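Local coordinates for yeast glycogen phosphorylase (Saccharomyces cerevisiae, PDB 1YGP), which belongs to the carbohydrate phosphorylase family of the GT-B clan and carries a bound pyridoxal-5'-phosphate, at residues D65-Y69 against D151-E156; D113-N118 against R519-Q524; K575-V579 against L597-F602; L277-Q281 against A338-D342. All coordinates share one frame; numbering follows the deposited sequence.

Contact 1: D65-Y69 against D151-E156; sequences DMVAY and DVLDQE. Unlike the reference sequence in segment 65-69: Val-67 (reference Ala).
The side-chain amide of Gln-155, which lies against Asp-65 and Met-66, is fixed by a bond within its own segment: NE2 of Gln-155 donates to O of Asp-151 over 3.0 Å, almost straight at 174°, with the acceptor lying in the amide plane. CG of Gln-155 stands anti to the carbonyl carbon, and the chain then folds at the next bond (chi2 -53°), which turns the amide back to the carbonyl of Asp-151. Held like this, the side chain meets the first turn of helix 65-94. CG of Gln-155 rests 3.4 Å from O of Asp-65, a carbonyl that already accepts the helical bond from N of Tyr-69. The methyl CE of Met-66 comes within 3.7 Å of OE1 of Gln-155. Gln-155 belongs to the type I beta turn Leu-153 to Glu-156, so the contact sets the beginning of a long helix of this GT-B phosphorylase against the turn at the C-terminal part of helix 149-153. Tyr-69 slides past Gln-155 in the opposite direction. Its CB sits 3.6 Å from O of Val-152, while CA of Glu-156 lies over one face of its ring. Farther out, the Tyr-69 side chain crosses that of Glu-156 at about a right angle, CE1 of Tyr-69 being 3.6 Å from CB of Glu-156. The extended Glu-156 carries its carboxylate past the ring to the amides of Ala-111 and Leu-112, where the start of helix 111-117 would favour its negative charge. Leu-112 packs on both Tyr-69 and Val-152.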
loop_
_atom_site.group_PDB
_atom_site.type_symbol
_atom_site.label_atom_id
_atom_site.label_comp_id
_atom_site.label_asym_id
_atom_site.label_seq_id
_atom_site.Cartn_x
_atom_site.Cartn_y
_atom_site.Cartn_z
ATOM N N ASP A 65 -7.205 -19.531 -6.067
ATOM C CA ASP A 65 -6.015 -19.782 -5.243
ATOM C C ASP A 65 -5.358 -18.580 -4.587
ATOM O O ASP A 65 -4.914 -18.676 -3.450
ATOM C CB ASP A 65 -4.953 -20.495 -6.054
ATOM C CG ASP A 65 -5.422 -21.870 -6.491
ATOM O OD1 ASP A 65 -5.929 -22.646 -5.671
ATOM O OD2 ASP A 65 -5.283 -22.154 -7.675
ATOM N N MET A 66 -5.260 -17.431 -5.238
ATOM C CA MET A 66 -4.795 -16.211 -4.587
ATOM C C MET A 66 -5.722 -15.892 -3.409
ATOM O O MET A 66 -5.247 -15.609 -2.307
ATOM C CB MET A 66 -4.797 -15.085 -5.626
ATOM C CG MET A 66 -4.329 -13.697 -5.226
ATOM S SD MET A 66 -2.757 -13.756 -4.350
ATOM C CE MET A 66 -1.640 -13.879 -5.715
ATOM N N VAL A 67 -7.047 -16.021 -3.570
ATOM C CA VAL A 67 -7.976 -15.750 -2.480
ATOM C C VAL A 67 -7.767 -16.701 -1.316
ATOM O O VAL A 67 -7.740 -16.307 -0.149
ATOM C CB VAL A 67 -9.414 -15.911 -2.917
ATOM N N ALA A 68 -7.568 -17.961 -1.655
ATOM C CA ALA A 68 -7.372 -19.003 -0.680
ATOM C C ALA A 68 -6.127 -18.732 0.140
ATOM O O ALA A 68 -6.167 -18.846 1.361
ATOM C CB ALA A 68 -7.230 -20.337 -1.385
ATOM N N TYR A 69 -5.039 -18.311 -0.500
ATOM C CA TYR A 69 -3.777 -18.010 0.151
ATOM C C TYR A 69 -3.984 -16.802 1.039
ATOM O O TYR A 69 -3.703 -16.880 2.227
ATOM C CB TYR A 69 -2.731 -17.753 -0.929
ATOM C CG TYR A 69 -1.603 -16.889 -0.459
ATOM C CD1 TYR A 69 -0.619 -17.397 0.397
ATOM C CD2 TYR A 69 -1.629 -15.555 -0.825
ATOM C CE1 TYR A 69 0.349 -16.539 0.914
ATOM C CE2 TYR A 69 -0.668 -14.696 -0.311
ATOM C CZ TYR A 69 0.305 -15.192 0.555
ATOM O OH TYR A 69 1.211 -14.301 1.086
ATOM N N ASP A 151 -0.751 -25.597 -4.606
ATOM C CA ASP A 151 -1.193 -24.516 -5.468
ATOM C C ASP A 151 -1.380 -23.226 -4.680
ATOM O O ASP A 151 -1.095 -22.154 -5.218
ATOM C CB ASP A 151 -2.521 -24.824 -6.154
ATOM C CG ASP A 151 -2.485 -25.853 -7.292
ATOM O OD1 ASP A 151 -1.454 -26.025 -7.957
ATOM O OD2 ASP A 151 -3.527 -26.480 -7.516
ATOM N N VAL A 152 -1.803 -23.244 -3.414
ATOM C CA VAL A 152 -1.987 -21.981 -2.708
ATOM C C VAL A 152 -0.626 -21.496 -2.206
ATOM O O VAL A 152 -0.413 -20.292 -2.103
ATOM C CB VAL A 152 -3.060 -22.078 -1.492
ATOM C CG1 VAL A 152 -3.768 -23.418 -1.559
ATOM C CG2 VAL A 152 -2.445 -21.861 -0.131
ATOM N N LEU A 153 0.342 -22.380 -1.976
ATOM C CA LEU A 153 1.658 -22.022 -1.469
ATOM C C LEU A 153 2.381 -21.154 -2.492
ATOM O O LEU A 153 2.976 -20.105 -2.196
ATOM C CB LEU A 153 2.385 -23.337 -1.174
ATOM C CG LEU A 153 2.780 -23.674 0.269
ATOM C CD1 LEU A 153 1.646 -23.368 1.173
ATOM C CD2 LEU A 153 3.166 -25.119 0.404
ATOM N N ASP A 154 2.215 -21.525 -3.757
ATOM C CA ASP A 154 2.807 -20.761 -4.826
ATOM C C ASP A 154 2.310 -19.351 -5.004
ATOM O O ASP A 154 2.897 -18.590 -5.772
ATOM C CB ASP A 154 2.613 -21.469 -6.135
ATOM C CG ASP A 154 3.940 -22.050 -6.541
ATOM O OD1 ASP A 154 4.201 -23.179 -6.116
ATOM O OD2 ASP A 154 4.705 -21.365 -7.242
ATOM N N GLN A 155 1.243 -18.939 -4.352
ATOM C CA GLN A 155 0.777 -17.581 -4.574
ATOM C C GLN A 155 1.622 -16.574 -3.813
ATOM O O GLN A 155 1.423 -15.368 -3.970
ATOM C CB GLN A 155 -0.666 -17.405 -4.107
ATOM C CG GLN A 155 -1.688 -18.396 -4.635
ATOM C CD GLN A 155 -1.615 -18.437 -6.129
ATOM O OE1 GLN A 155 -1.689 -17.396 -6.771
ATOM N NE2 GLN A 155 -1.445 -19.608 -6.727
ATOM N N GLU A 156 2.543 -17.002 -2.950
ATOM C CA GLU A 156 3.203 -16.077 -2.055
ATOM C C GLU A 156 4.464 -15.496 -2.644
ATOM O O GLU A 156 5.341 -16.238 -3.056
ATOM C CB GLU A 156 3.497 -16.810 -0.779
ATOM C CG GLU A 156 3.925 -15.821 0.274
ATOM C CD GLU A 156 4.274 -16.379 1.643
ATOM O OE1 GLU A 156 4.041 -17.561 1.904
ATOM O OE2 GLU A 156 4.792 -15.601 2.444
#

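Contact 2: D113-N118 against R519-Q524; sequences DNALIN and RRWLKQ
Ile-117 lies across the side chain of Gln-524, its CD1 4.1 Å from CB of Gln-524, while its other branch runs alongside Lys-523. Because CG1 takes the place beside the backbone N (chi1 -77°), CG2 is left anti to that nitrogen and reaches CD of Lys-523 at 4.0 Å. The lysine chain passes Ile-117 in the opposite direction and carries NZ on to a salt bridge with Glu-542. Gln-524 extends between the two helices and overlaps Asp-113 as well: CG of Gln-524 is 3.7 Å from OD2 of Asp-113, a carboxylate oxygen paired with Arg-135. At Asn-114 the CB is met by NH2 of Arg-520 at 3.8 Å, the two side chains crossing at about a right angle; the charge of this arginine is answered by Glu-702. Asn-118, the first residue to leave helical geometry, sets OD1 3.9 Å from CG of Arg-519, and its ND2 makes a weak bond to O of Asn-114. The guanidinium of Arg-519 itself turns to Asp-175 and Asp-862. The second helix widens here into a pi-type turn, with N of Gln-524 bonded to O of Arg-519 at 2.7 Å. The axes of segments 113-117 and 519-524 cross at 77° and approach to 10.9 Å. Trp-521, on the same turn, takes no part in the contact and lines the pyridoxal-5'-phosphate pocket. Helix 518-524 thus packs against helices 111-117, 165-179 and 698-704, while helix 135-145 packs against Leu-116 and Ile-117.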
loop_
_atom_site.group_PDB
_atom_site.type_symbol
_atom_site.label_atom_id
_atom_site.label_comp_id
_atom_site.label_asym_id
_atom_site.label_seq_id
_atom_site.Cartn_x
_atom_site.Cartn_y
_atom_site.Cartn_z
ATOM N N ASP A 113 4.515 -21.837 4.486
ATOM C CA ASP A 113 4.720 -23.239 4.828
ATOM C C ASP A 113 5.551 -23.441 6.082
ATOM O O ASP A 113 5.323 -24.351 6.886
ATOM C CB ASP A 113 5.368 -23.923 3.681
ATOM C CG ASP A 113 5.214 -25.421 3.678
ATOM O OD1 ASP A 113 4.298 -25.947 4.302
ATOM O OD2 ASP A 113 6.023 -26.053 3.005
ATOM N N ASN A 114 6.494 -22.513 6.251
ATOM C CA ASN A 114 7.295 -22.471 7.429
ATOM C C ASN A 114 6.378 -22.325 8.630
ATOM O O ASN A 114 6.607 -23.026 9.618
ATOM C CB ASN A 114 8.253 -21.314 7.318
ATOM C CG ASN A 114 9.288 -21.352 8.432
ATOM O OD1 ASN A 114 9.224 -20.533 9.338
ATOM N ND2 ASN A 114 10.243 -22.287 8.486
ATOM N N ALA A 115 5.317 -21.515 8.569
ATOM C CA ALA A 115 4.376 -21.393 9.679
ATOM C C ALA A 115 3.614 -22.679 9.884
ATOM O O ALA A 115 3.340 -23.067 11.017
ATOM C CB ALA A 115 3.325 -20.332 9.463
ATOM N N LEU A 116 3.292 -23.395 8.815
ATOM C CA LEU A 116 2.581 -24.655 8.949
ATOM C C LEU A 116 3.396 -25.735 9.662
ATOM O O LEU A 116 2.845 -26.560 10.416
ATOM C CB LEU A 116 2.170 -25.075 7.544
ATOM C CG LEU A 116 0.705 -24.951 7.156
ATOM C CD1 LEU A 116 0.188 -23.565 7.481
ATOM C CD2 LEU A 116 0.556 -25.251 5.673
ATOM N N ILE A 117 4.706 -25.758 9.401
ATOM C CA ILE A 117 5.635 -26.696 10.022
ATOM C C ILE A 117 5.915 -26.230 11.434
ATOM O O ILE A 117 5.816 -27.048 12.339
ATOM C CB ILE A 117 6.958 -26.775 9.203
ATOM C CG1 ILE A 117 6.682 -27.637 7.992
ATOM C CG2 ILE A 117 8.124 -27.355 9.998
ATOM C CD1 ILE A 117 7.689 -27.328 6.894
ATOM N N ASN A 118 6.218 -24.969 11.723
ATOM C CA ASN A 118 6.515 -24.577 13.079
ATOM C C ASN A 118 5.203 -24.228 13.738
ATOM O O ASN A 118 4.971 -23.071 14.124
ATOM C CB ASN A 118 7.402 -23.377 13.096
ATOM C CG ASN A 118 8.717 -23.650 12.451
ATOM O OD1 ASN A 118 9.517 -24.459 12.917
ATOM N ND2 ASN A 118 8.936 -22.990 11.330
ATOM N N ARG A 519 14.805 -26.871 9.722
ATOM C CA ARG A 519 13.409 -26.930 9.343
ATOM C C ARG A 519 13.174 -26.393 7.948
ATOM O O ARG A 519 12.370 -26.981 7.227
ATOM C CB ARG A 519 12.534 -26.160 10.305
ATOM C CG ARG A 519 12.246 -26.880 11.616
ATOM C CD ARG A 519 13.427 -26.931 12.586
ATOM N NE ARG A 519 13.769 -25.645 13.164
ATOM C CZ ARG A 519 14.882 -25.515 13.899
ATOM N NH1 ARG A 519 15.702 -26.544 14.116
ATOM N NH2 ARG A 519 15.196 -24.333 14.437
ATOM N N ARG A 520 13.830 -25.336 7.461
ATOM C CA ARG A 520 13.554 -24.897 6.104
ATOM C C ARG A 520 14.403 -25.709 5.152
ATOM O O ARG A 520 13.881 -26.296 4.204
ATOM C CB ARG A 520 13.871 -23.432 5.898
ATOM C CG ARG A 520 13.353 -22.948 4.546
ATOM C CD ARG A 520 13.688 -21.488 4.256
ATOM N NE ARG A 520 12.863 -20.614 5.075
ATOM C CZ ARG A 520 11.652 -20.211 4.693
ATOM N NH1 ARG A 520 11.121 -20.583 3.530
ATOM N NH2 ARG A 520 10.958 -19.410 5.488
ATOM N N TRP A 521 15.685 -25.863 5.438
ATOM C CA TRP A 521 16.532 -26.510 4.472
ATOM C C TRP A 521 16.441 -28.034 4.401
ATOM O O TRP A 521 16.793 -28.564 3.342
ATOM C CB TRP A 521 17.937 -25.942 4.751
ATOM C CG TRP A 521 17.884 -24.446 4.408
ATOM C CD1 TRP A 521 18.079 -23.477 5.367
ATOM C CD2 TRP A 521 17.561 -23.898 3.181
ATOM N NE1 TRP A 521 17.871 -22.328 4.763
ATOM C CE2 TRP A 521 17.561 -22.527 3.474
ATOM C CE3 TRP A 521 17.261 -24.334 1.886
ATOM C CZ2 TRP A 521 17.259 -21.586 2.487
ATOM C CZ3 TRP A 521 16.959 -23.395 0.901
ATOM C CH2 TRP A 521 16.954 -22.034 1.200
ATOM N N LEU A 522 15.921 -28.769 5.409
ATOM C CA LEU A 522 15.698 -30.211 5.284
ATOM C C LEU A 522 14.210 -30.553 5.296
ATOM O O LEU A 522 13.692 -31.200 4.382
ATOM C CB LEU A 522 16.387 -30.974 6.419
ATOM C CG LEU A 522 16.218 -32.495 6.600
ATOM C CD1 LEU A 522 16.649 -33.225 5.365
ATOM C CD2 LEU A 522 17.109 -32.991 7.714
ATOM N N LYS A 523 13.450 -30.106 6.288
ATOM C CA LYS A 523 12.057 -30.529 6.359
ATOM C C LYS A 523 11.177 -29.787 5.376
ATOM O O LYS A 523 10.291 -30.399 4.783
ATOM C CB LYS A 523 11.510 -30.348 7.782
ATOM C CG LYS A 523 10.147 -30.974 7.886
ATOM C CD LYS A 523 9.663 -30.929 9.298
ATOM C CE LYS A 523 8.236 -31.484 9.361
ATOM N NZ LYS A 523 8.084 -32.790 8.734
ATOM N N GLN A 524 11.372 -28.490 5.164
ATOM C CA GLN A 524 10.561 -27.785 4.202
ATOM C C GLN A 524 10.998 -28.168 2.799
ATOM O O GLN A 524 10.192 -28.692 2.030
ATOM C CB GLN A 524 10.711 -26.306 4.390
ATOM C CG GLN A 524 9.670 -25.530 3.606
ATOM C CD GLN A 524 9.377 -24.209 4.277
ATOM O OE1 GLN A 524 9.207 -23.176 3.656
ATOM N NE2 GLN A 524 9.264 -24.157 5.595
#

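Contact 3: K575-V579 against L597-F602; sequences KIRLV and LDDTLF
Residues 575-579 of helix 562-584 run past the 3-10 segment at 597-598 and the start of strand 601-606, with the CA atoms of Lys-575 and Leu-597 closest at 7.9 Å. Lys-575 reaches across with its aliphatic chain over the ring of Phe-602: CD of Lys-575 stands 3.6 Å from the ring centroid, only 11° off the normal, in a CH-pi contact. A bend at chi3 (-104°) then delivers the ammonium to the backbone, where NZ of Lys-575 donates to O of Thr-600 at 2.9 Å and more weakly to O of Leu-597. Asp-709 completes the grip on NZ with a salt bridge, and also accepts from N of Phe-602. The rim of the same ring is packed by CD2 of Leu-578, 3.8 Å from CD2 of Phe-602, and by CG2 of Val-579, 3.9 Å from CZ of Phe-602. Leu-597 splits its methyls, placing CD1 near Val-579 and CD2 3.8 Å from CG1 of Ile-576. Strand 601-606 lies between strands 649-654 and 710-713 in a parallel six-stranded sheet, so this is helix-on-sheet packing of the kind found in the Rossmann-like domains of GT-B proteins.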
loop_
_atom_site.group_PDB
_atom_site.type_symbol
_atom_site.label_atom_id
_atom_site.label_comp_id
_atom_site.label_asym_id
_atom_site.label_seq_id
_atom_site.Cartn_x
_atom_site.Cartn_y
_atom_site.Cartn_z
ATOM N N LYS A 575 14.573 -34.658 -8.239
ATOM C CA LYS A 575 15.028 -34.220 -9.547
ATOM C C LYS A 575 13.849 -33.920 -10.460
ATOM O O LYS A 575 13.860 -32.920 -11.191
ATOM C CB LYS A 575 15.932 -35.282 -10.190
ATOM C CG LYS A 575 17.365 -35.083 -9.705
ATOM C CD LYS A 575 18.370 -35.684 -10.652
ATOM C CE LYS A 575 18.912 -36.982 -10.114
ATOM N NZ LYS A 575 19.784 -37.579 -11.111
ATOM N N ILE A 576 12.785 -34.722 -10.347
ATOM C CA ILE A 576 11.586 -34.520 -11.143
ATOM C C ILE A 576 10.988 -33.173 -10.803
ATOM O O ILE A 576 10.617 -32.472 -11.747
ATOM C CB ILE A 576 10.550 -35.655 -10.881
ATOM C CG1 ILE A 576 11.043 -36.923 -11.563
ATOM C CG2 ILE A 576 9.147 -35.254 -11.370
ATOM C CD1 ILE A 576 10.304 -38.192 -11.068
ATOM N N ARG A 577 10.913 -32.780 -9.522
ATOM C CA ARG A 577 10.366 -31.473 -9.170
ATOM C C ARG A 577 11.108 -30.379 -9.909
ATOM O O ARG A 577 10.456 -29.548 -10.541
ATOM C CB ARG A 577 10.508 -31.054 -7.718
ATOM C CG ARG A 577 9.918 -31.885 -6.607
ATOM C CD ARG A 577 9.840 -31.018 -5.345
ATOM N NE ARG A 577 11.138 -30.505 -4.946
ATOM C CZ ARG A 577 11.470 -30.322 -3.669
ATOM N NH1 ARG A 577 10.625 -30.596 -2.680
ATOM N NH2 ARG A 577 12.695 -29.878 -3.387
ATOM N N LEU A 578 12.450 -30.377 -9.885
ATOM C CA LEU A 578 13.232 -29.348 -10.535
ATOM C C LEU A 578 12.929 -29.325 -12.022
ATOM O O LEU A 578 12.700 -28.253 -12.589
ATOM C CB LEU A 578 14.717 -29.600 -10.325
ATOM C CG LEU A 578 15.651 -28.611 -11.021
ATOM C CD1 LEU A 578 15.427 -27.227 -10.443
ATOM C CD2 LEU A 578 17.085 -29.065 -10.879
ATOM N N VAL A 579 12.860 -30.508 -12.645
ATOM C CA VAL A 579 12.553 -30.633 -14.067
ATOM C C VAL A 579 11.199 -29.970 -14.320
ATOM O O VAL A 579 11.100 -29.106 -15.203
ATOM C CB VAL A 579 12.566 -32.154 -14.456
ATOM C CG1 VAL A 579 12.150 -32.377 -15.891
ATOM C CG2 VAL A 579 13.996 -32.680 -14.396
ATOM N N LEU A 597 16.731 -39.858 -16.678
ATOM C CA LEU A 597 16.986 -38.982 -15.537
ATOM C C LEU A 597 17.805 -39.584 -14.389
ATOM O O LEU A 597 18.711 -38.926 -13.886
ATOM C CB LEU A 597 15.654 -38.529 -15.028
ATOM C CG LEU A 597 15.543 -37.239 -14.300
ATOM C CD1 LEU A 597 15.928 -36.116 -15.236
ATOM C CD2 LEU A 597 14.109 -37.049 -13.839
ATOM N N ASP A 598 17.579 -40.842 -13.969
ATOM C CA ASP A 598 18.378 -41.462 -12.905
ATOM C C ASP A 598 19.840 -41.611 -13.293
ATOM O O ASP A 598 20.692 -41.795 -12.431
ATOM C CB ASP A 598 17.860 -42.858 -12.534
ATOM C CG ASP A 598 18.343 -43.396 -11.177
ATOM O OD1 ASP A 598 18.628 -42.602 -10.278
ATOM O OD2 ASP A 598 18.431 -44.616 -11.004
ATOM N N ASP A 599 20.176 -41.542 -14.577
ATOM C CA ASP A 599 21.551 -41.616 -14.987
ATOM C C ASP A 599 21.982 -40.228 -15.461
ATOM O O ASP A 599 23.063 -40.078 -16.045
ATOM C CB ASP A 599 21.637 -42.678 -16.079
ATOM C CG ASP A 599 23.048 -43.003 -16.564
ATOM O OD1 ASP A 599 23.886 -43.428 -15.761
ATOM O OD2 ASP A 599 23.301 -42.811 -17.755
ATOM N N THR A 600 21.214 -39.174 -15.197
ATOM C CA THR A 600 21.611 -37.839 -15.595
ATOM C C THR A 600 22.199 -37.150 -14.369
ATOM O O THR A 600 21.492 -36.964 -13.375
ATOM C CB THR A 600 20.408 -37.040 -16.088
ATOM O OG1 THR A 600 19.736 -37.777 -17.100
ATOM C CG2 THR A 600 20.860 -35.726 -16.671
ATOM N N LEU A 601 23.478 -36.765 -14.368
ATOM C CA LEU A 601 24.043 -36.075 -13.216
ATOM C C LEU A 601 23.622 -34.619 -13.312
ATOM O O LEU A 601 23.818 -33.943 -14.332
ATOM C CB LEU A 601 25.577 -36.110 -13.184
ATOM C CG LEU A 601 26.305 -35.383 -12.049
ATOM C CD1 LEU A 601 26.489 -36.284 -10.846
ATOM C CD2 LEU A 601 27.686 -34.988 -12.522
ATOM N N PHE A 602 22.975 -34.176 -12.247
ATOM C CA PHE A 602 22.604 -32.793 -12.108
ATOM C C PHE A 602 23.743 -32.099 -11.365
ATOM O O PHE A 602 24.088 -32.407 -10.217
ATOM C CB PHE A 602 21.280 -32.761 -11.366
ATOM C CG PHE A 602 20.066 -32.973 -12.282
ATOM C CD1 PHE A 602 20.067 -33.916 -13.317
ATOM C CD2 PHE A 602 18.910 -32.212 -12.071
ATOM C CE1 PHE A 602 18.932 -34.086 -14.115
ATOM C CE2 PHE A 602 17.786 -32.395 -12.874
ATOM C CZ PHE A 602 17.796 -33.328 -13.892
#

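Contact 4: L277-Q281 against A338-D342; sequences LRLWQ and ASLHD
Arg-278 and Asp-342 form a salt bridge, NH1 of Arg-278 lying 2.9 Å from OD2 of Asp-342. The side chains come from opposite directions with their flat groups nearly parallel (7° apart), yet OD2 of Asp-342 lies obliquely to the guanidinium, which fits the weak hydrogen bond. Asp-263 takes NE of the arginine. Tyr-187 hydrogen-bonds OD2 of Asp-342, while Arg-345 and Arg-346 form further salt bridges; with Arg-278, these arginines would probably favour the ionised carboxylate. The second polar link is sounder in shape: NE1 of Trp-280 donates to OG of Ser-339 over 2.9 Å at 147°, a little out of the indole plane. OG of Ser-339 is also bonded to O of Trp-335, one turn back in the helix. Both links join strand 274-284 to helix 322-350, which packs against the part of the large mixed sheet of this GT-B phosphorylase that holds its antiparallel strands; the axes of segments 277-281 and 338-342 run at 131° and come within 10.3 Å. The strand itself lies between 255-267, antiparallel to it, and 184-189, parallel to it. With CG of Trp-280 anti to the carbonyl carbon, the indole presents one face to Ala-338. CB of Ala-338 sits over the five-membered ring, 3.8 Å from its centroid, a CH-pi contact, while CG of Arg-278 covers the opposite face nearer the rim. At the edge of the six-membered ring, CB of Asp-342 approaches CZ2 of Trp-280 at 4.1 Å, and Val-226, Ala-259 and Ala-261 of the sheet also pack against the indole.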
loop_
_atom_site.group_PDB
_atom_site.type_symbol
_atom_site.label_atom_id
_atom_site.label_comp_id
_atom_site.label_asym_id
_atom_site.label_seq_id
_atom_site.Cartn_x
_atom_site.Cartn_y
_atom_site.Cartn_z
ATOM N N LEU A 277 10.335 -9.677 14.432
ATOM C CA LEU A 277 11.219 -8.996 13.516
ATOM C C LEU A 277 10.528 -7.654 13.393
ATOM O O LEU A 277 9.305 -7.643 13.188
ATOM C CB LEU A 277 11.239 -9.757 12.214
ATOM C CG LEU A 277 12.125 -9.345 11.041
ATOM C CD1 LEU A 277 13.567 -9.193 11.491
ATOM C CD2 LEU A 277 12.041 -10.416 9.956
ATOM N N ARG A 278 11.233 -6.546 13.616
ATOM C CA ARG A 278 10.628 -5.244 13.502
ATOM C C ARG A 278 11.371 -4.525 12.397
ATOM O O ARG A 278 12.596 -4.344 12.442
ATOM C CB ARG A 278 10.741 -4.485 14.819
ATOM C CG ARG A 278 10.149 -3.088 14.657
ATOM C CD ARG A 278 9.843 -2.429 15.973
ATOM N NE ARG A 278 8.578 -2.928 16.478
ATOM C CZ ARG A 278 7.904 -2.355 17.474
ATOM N NH1 ARG A 278 8.372 -1.274 18.093
ATOM N NH2 ARG A 278 6.713 -2.841 17.815
ATOM N N LEU A 279 10.621 -4.139 11.377
ATOM C CA LEU A 279 11.201 -3.521 10.205
ATOM C C LEU A 279 10.682 -2.084 10.184
ATOM O O LEU A 279 9.591 -1.832 10.699
ATOM C CB LEU A 279 10.755 -4.321 8.986
ATOM C CG LEU A 279 10.881 -5.837 9.072
ATOM C CD1 LEU A 279 9.729 -6.445 8.318
ATOM C CD2 LEU A 279 12.216 -6.302 8.546
ATOM N N TRP A 280 11.432 -1.132 9.644
ATOM C CA TRP A 280 11.027 0.247 9.621
ATOM C C TRP A 280 10.739 0.671 8.201
ATOM O O TRP A 280 11.449 0.271 7.277
ATOM C CB TRP A 280 12.135 1.156 10.162
ATOM C CG TRP A 280 12.560 0.836 11.587
ATOM C CD1 TRP A 280 13.713 0.138 11.884
ATOM C CD2 TRP A 280 11.813 1.128 12.692
ATOM N NE1 TRP A 280 13.685 -0.021 13.184
ATOM C CE2 TRP A 280 12.579 0.543 13.711
ATOM C CE3 TRP A 280 10.610 1.782 12.971
ATOM C CZ2 TRP A 280 12.118 0.607 15.029
ATOM C CZ3 TRP A 280 10.165 1.840 14.294
ATOM C CH2 TRP A 280 10.910 1.254 15.315
ATOM N N GLN A 281 9.728 1.512 8.010
ATOM C CA GLN A 281 9.387 2.143 6.736
ATOM C C GLN A 281 9.616 3.626 6.949
ATOM O O GLN A 281 9.226 4.099 8.027
ATOM C CB GLN A 281 7.942 1.913 6.428
ATOM C CG GLN A 281 7.364 2.781 5.326
ATOM C CD GLN A 281 5.953 2.347 5.046
ATOM O OE1 GLN A 281 5.749 1.584 4.114
ATOM N NE2 GLN A 281 4.936 2.729 5.810
ATOM N N ALA A 338 16.355 4.589 14.771
ATOM C CA ALA A 338 15.036 4.133 15.163
ATOM C C ALA A 338 15.107 2.864 16.011
ATOM O O ALA A 338 14.518 2.785 17.093
ATOM C CB ALA A 338 14.240 3.861 13.922
ATOM N N SER A 339 15.889 1.884 15.582
ATOM C CA SER A 339 16.080 0.666 16.333
ATOM C C SER A 339 16.692 0.921 17.699
ATOM O O SER A 339 16.184 0.407 18.696
ATOM C CB SER A 339 16.966 -0.244 15.541
ATOM O OG SER A 339 16.341 -0.571 14.309
ATOM N N LEU A 340 17.738 1.736 17.835
ATOM C CA LEU A 340 18.291 2.008 19.155
ATOM C C LEU A 340 17.257 2.700 20.012
ATOM O O LEU A 340 17.072 2.336 21.170
ATOM C CB LEU A 340 19.510 2.886 19.060
ATOM C CG LEU A 340 20.779 2.248 19.541
ATOM C CD1 LEU A 340 20.611 1.835 20.973
ATOM C CD2 LEU A 340 21.076 0.995 18.751
ATOM N N HIS A 341 16.499 3.631 19.437
ATOM C CA HIS A 341 15.449 4.327 20.153
ATOM C C HIS A 341 14.446 3.365 20.760
ATOM O O HIS A 341 14.016 3.536 21.910
ATOM C CB HIS A 341 14.721 5.257 19.217
ATOM C CG HIS A 341 13.654 6.099 19.888
ATOM N ND1 HIS A 341 12.570 5.713 20.549
ATOM C CD2 HIS A 341 13.656 7.474 19.879
ATOM C CE1 HIS A 341 11.916 6.783 20.934
ATOM N NE2 HIS A 341 12.580 7.830 20.527
ATOM N N ASP A 342 14.015 2.395 19.955
ATOM C CA ASP A 342 13.022 1.437 20.397
ATOM C C ASP A 342 13.669 0.537 21.457
ATOM O O ASP A 342 13.029 0.251 22.471
ATOM C CB ASP A 342 12.534 0.687 19.146
ATOM C CG ASP A 342 11.324 -0.195 19.377
ATOM O OD1 ASP A 342 10.461 0.115 20.181
ATOM O OD2 ASP A 342 11.219 -1.234 18.748
#

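How the contacts relate
From the N terminus, helix 65-94 opens contact 1, and helix 111-117 opens contact 2 before residues 151-156 close the first loop, so contacts 1 and 2 cross along the chain. Contact 1 joins helix 65-94 to the C-terminal part of helix 149-153; it also touches contact 2, CD2 of Leu-153 lying 3.9 Å from CG of Asp-113. Contact 4 then closes a loop of 56 residues, nested within the 400-residue loop of contact 2, and joins the large mixed sheet to helix 322-350. Contact 2 closes beside the cofactor pocket, tying helix 111-117 to helix 518-524. Contact 3 follows in series with a 17-residue loop, tying helix 562-584 to the parallel sheet, about 45 Å from contact 4 between centres.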